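Side-chain contacts in thiazoline oxidase/subtilisin-like protease (Prochloron didemni, PDB 4H6X), which probably cleaves patellamide precursor peptides and closes them into macrocycles by transamidation, through a subtilisin-like protease domain: residues A[76-79]-A[80-84]; A[191-194]-A[195-199]. All coordinates share one frame; numbering follows the deposited sequence.

Interaction 1: A[76-79]-A[80-84]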
# COMPACT_ATOMS: atom_id res chain seq x y z
N PHE A 76 -12.23 15.70 -11.36
CA PHE A 76 -11.57 14.41 -11.62
C PHE A 76 -12.51 13.26 -11.28
O PHE A 76 -12.61 12.29 -12.03
CB PHE A 76 -10.29 14.32 -10.79
CG PHE A 76 -9.51 13.05 -11.01
CD1 PHE A 76 -8.51 12.99 -11.96
CD2 PHE A 76 -9.76 11.93 -10.23
CE1 PHE A 76 -7.77 11.82 -12.17
CE2 PHE A 76 -9.03 10.76 -10.42
CZ PHE A 76 -8.05 10.70 -11.40
N GLN A 77 -13.17 13.35 -10.14
CA GLN A 77 -14.01 12.25 -9.66
C GLN A 77 -15.27 12.05 -10.50
O GLN A 77 -15.72 10.92 -10.67
CB GLN A 77 -14.32 12.40 -8.18
CG GLN A 77 -13.07 12.21 -7.33
CD GLN A 77 -13.23 12.69 -5.91
OE1 GLN A 77 -14.35 12.91 -5.43
NE2 GLN A 77 -12.10 12.86 -5.22
N SER A 78 -15.82 13.15 -11.03
CA SER A 78 -16.95 13.07 -11.97
C SER A 78 -16.57 12.35 -13.25
O SER A 78 -17.30 11.48 -13.72
CB SER A 78 -17.52 14.47 -12.30
OG SER A 78 -18.29 14.40 -13.49
N ILE A 79 -15.41 12.71 -13.81
CA ILE A 79 -14.87 12.03 -14.99
C ILE A 79 -14.65 10.53 -14.76
O ILE A 79 -14.96 9.71 -15.63
CB ILE A 79 -13.59 12.73 -15.50
CG1 ILE A 79 -13.95 14.12 -16.07
CG2 ILE A 79 -12.88 11.91 -16.56
CD1 ILE A 79 -12.78 15.08 -16.17
N ARG A 80 -14.12 10.16 -13.59
CA ARG A 80 -13.96 8.74 -13.25
C ARG A 80 -15.32 8.05 -13.14
O ARG A 80 -15.53 6.99 -13.72
CB ARG A 80 -13.19 8.59 -11.94
CG ARG A 80 -13.18 7.17 -11.39
CD ARG A 80 -12.81 7.21 -9.92
NE ARG A 80 -11.37 7.20 -9.77
CZ ARG A 80 -10.68 7.70 -8.75
NH1 ARG A 80 -11.26 8.34 -7.73
NH2 ARG A 80 -9.37 7.58 -8.80
N ASP A 81 -16.24 8.66 -12.39
CA ASP A 81 -17.60 8.14 -12.21
C ASP A 81 -18.36 7.93 -13.53
O ASP A 81 -19.20 7.03 -13.62
CB ASP A 81 -18.39 9.03 -11.25
CG ASP A 81 -17.87 8.95 -9.81
OD1 ASP A 81 -17.03 8.06 -9.51
OD2 ASP A 81 -18.32 9.77 -8.98
N GLN A 82 -18.04 8.74 -14.53
CA GLN A 82 -18.63 8.64 -15.86
C GLN A 82 -18.09 7.45 -16.64
O GLN A 82 -18.73 6.99 -17.59
CB GLN A 82 -18.35 9.90 -16.67
CG GLN A 82 -19.14 11.12 -16.22
CD GLN A 82 -18.73 12.35 -17.00
OE1 GLN A 82 -18.66 12.31 -18.23
NE2 GLN A 82 -18.41 13.42 -16.30
N GLY A 83 -16.91 6.98 -16.26
CA GLY A 83 -16.32 5.81 -16.89
C GLY A 83 -15.68 6.11 -18.22
O GLY A 83 -15.54 5.21 -19.05
N LEU A 84 -15.31 7.37 -18.44
CA LEU A 84 -14.56 7.77 -19.63
C LEU A 84 -13.22 7.04 -19.67
O LEU A 84 -12.62 6.77 -18.62
CB LEU A 84 -14.36 9.29 -19.66
CG LEU A 84 -15.61 10.18 -19.57
CD1 LEU A 84 -15.22 11.62 -19.84
CD2 LEU A 84 -16.72 9.74 -20.53

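Interaction 2: A[191-194]-A[195-199]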
# COMPACT_ATOMS: atom_id res chain seq x y z
N ALA A 191 20.30 2.92 -2.31
CA ALA A 191 19.30 3.20 -1.27
C ALA A 191 18.43 1.97 -0.99
O ALA A 191 18.06 1.72 0.15
CB ALA A 191 18.43 4.39 -1.66
N ILE A 192 18.10 1.24 -2.05
CA ILE A 192 17.29 0.02 -1.91
C ILE A 192 18.09 -1.02 -1.13
O ILE A 192 17.55 -1.65 -0.22
CB ILE A 192 16.87 -0.57 -3.28
CG1 ILE A 192 16.02 0.42 -4.10
CG2 ILE A 192 16.11 -1.89 -3.08
CD1 ILE A 192 14.62 0.65 -3.56
N LYS A 193 19.37 -1.18 -1.47
CA LYS A 193 20.25 -2.10 -0.75
C LYS A 193 20.40 -1.73 0.73
O LYS A 193 20.39 -2.61 1.59
CB LYS A 193 21.64 -2.19 -1.40
CG LYS A 193 22.48 -3.31 -0.82
CD LYS A 193 23.91 -3.29 -1.35
CE LYS A 193 24.71 -4.47 -0.82
NZ LYS A 193 24.83 -4.42 0.67
N LYS A 194 20.51 -0.44 1.02
CA LYS A 194 20.60 0.02 2.41
C LYS A 194 19.36 -0.38 3.24
O LYS A 194 19.48 -0.68 4.43
CB LYS A 194 20.85 1.54 2.48
CG LYS A 194 21.00 2.08 3.90
CD LYS A 194 21.65 3.47 3.95
CE LYS A 194 22.06 3.84 5.37
NZ LYS A 194 22.62 5.23 5.47
N CYS A 195 18.18 -0.37 2.61
CA CYS A 195 16.97 -0.85 3.27
C CYS A 195 17.14 -2.32 3.68
O CYS A 195 16.98 -2.67 4.85
CB CYS A 195 15.74 -0.68 2.37
SG CYS A 195 15.25 1.04 2.10
N GLN A 196 17.51 -3.15 2.71
CA GLN A 196 17.73 -4.59 2.96
C GLN A 196 18.79 -4.82 4.03
O GLN A 196 18.61 -5.65 4.92
CB GLN A 196 18.10 -5.31 1.66
CG GLN A 196 18.17 -6.84 1.79
CD GLN A 196 18.49 -7.55 0.49
OE1 GLN A 196 18.49 -6.94 -0.59
NE2 GLN A 196 18.78 -8.85 0.58
N ASP A 197 19.87 -4.05 3.97
CA ASP A 197 20.95 -4.17 4.95
C ASP A 197 20.54 -3.72 6.34
O ASP A 197 21.21 -4.06 7.33
CB ASP A 197 22.18 -3.37 4.51
CG ASP A 197 22.90 -4.00 3.35
OD1 ASP A 197 22.81 -5.23 3.17
OD2 ASP A 197 23.56 -3.25 2.59
N ASN A 198 19.46 -2.95 6.43
CA ASN A 198 19.02 -2.43 7.72
C ASN A 198 17.68 -2.94 8.20
O ASN A 198 17.02 -2.29 9.01
CB ASN A 198 19.02 -0.91 7.69
CG ASN A 198 20.41 -0.35 7.86
OD1 ASN A 198 20.92 -0.27 8.97
ND2 ASN A 198 21.04 0.01 6.75
N ASN A 199 17.27 -4.10 7.69
CA ASN A 199 16.07 -4.77 8.18
C ASN A 199 14.76 -3.99 7.86
O ASN A 199 13.83 -3.98 8.65
CB ASN A 199 16.22 -5.05 9.70
CG ASN A 199 15.11 -5.93 10.25
OD1 ASN A 199 14.64 -6.85 9.58
ND2 ASN A 199 14.68 -5.64 11.47

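Interaction 1: A[76-79]-A[80-84]
In the last turns of helix 70-82, R80 N, D81 N and Q82 N bond back to F76 O, Q77 O and S78 O, and a Schellman motif then ends the helix at G83, whose phi of 79° suits glycine and whose N bonds to R80 O at 2.9 Å and weakly to I79 O. F76 and R80 meet one turn apart. A bend at chi3 of R80 (-86°) turns the guanidinium back along the helix. The two planes are nearly perpendicular, 89° apart: F76 CE2 lies over one guanidinium face, offset toward its rim and 3.6 Å from R80 NH2, which sits in the plane of the ring at its edge. This is therefore no parallel stack. R80 NH2 is also paired with D108, which would hold the guanidinium's direction. On the exposed flank, Q82 NE2 donates to S78 OG at 3.0 Å, with the oxygen in the plane of the amide. Replacing S78 by an alanine would probably cost Q82 NE2 this acceptor and let the amide turn. At the helix end, I79 CG2 and L84 CD1 touch at 4.0 Å. I79 and L84 pack on A92 of helix 87-96, the next helix in the chain. F76 reaches I104 and V105 of helix 101-118, while R80 touches V268 and L270 of strand 268-270, and its side chain lies near, without touching, the probable Ser-His-Asp triad.

Interaction 2: A[191-194]-A[195-199]
K193 NZ bonds to D197 OD2 at 2.6 Å, the shortest polar link between 191-194 and 195-199 and a salt bridge between residues one helical turn apart. The ammonium comes in on the syn lone pair of OD2, with OD1 farther off at 3.3 Å. The lysine chain stays extended until chi4, where a turn to -62° brings NZ over to the carboxylate. The backbone links the same two residues as well, D197 N donating to K193 O at 2.8 Å. One residue on, N198 ND2 donates to K194 O at 2.9 Å with an N-H...O angle of 163°; the oxygen lies close to the amide plane, and the bond gives this carbonyl of the final turn a side-chain donor. The same amide nitrogen lies 3.5 Å from K194 CG. On the buried side, C195 and A191 pack on I160 of helix 154-165, and beyond the helix end N199 bonds through its amide to V298 and A300. Negative D197 near the C-terminal end of helix 187-197 would by itself oppose the helix dipole, an effect that the ammonium of K193 is likely to offset in part, on a flank open to solvent.

From the N terminus, interaction 1 comes first, at the close of helix 70-82, and interaction 2 follows at the close of helix 187-197. Each is local to one helix end, so neither spans a long loop, and the two lie in series without nesting or crossing. Their centres are about 40 Å apart on opposite sides of the chain's centre. Interaction 1 belongs to the pair of helices 70-82 and 87-96, consistent with the helical insertion of cyanobactin macrocyclases beside the active site. Interaction 2 leads into strand 201-205 of the parallel sheet, ending the helix of a beta-alpha-beta crossover from strand 170-173 in the subtilisin-like core.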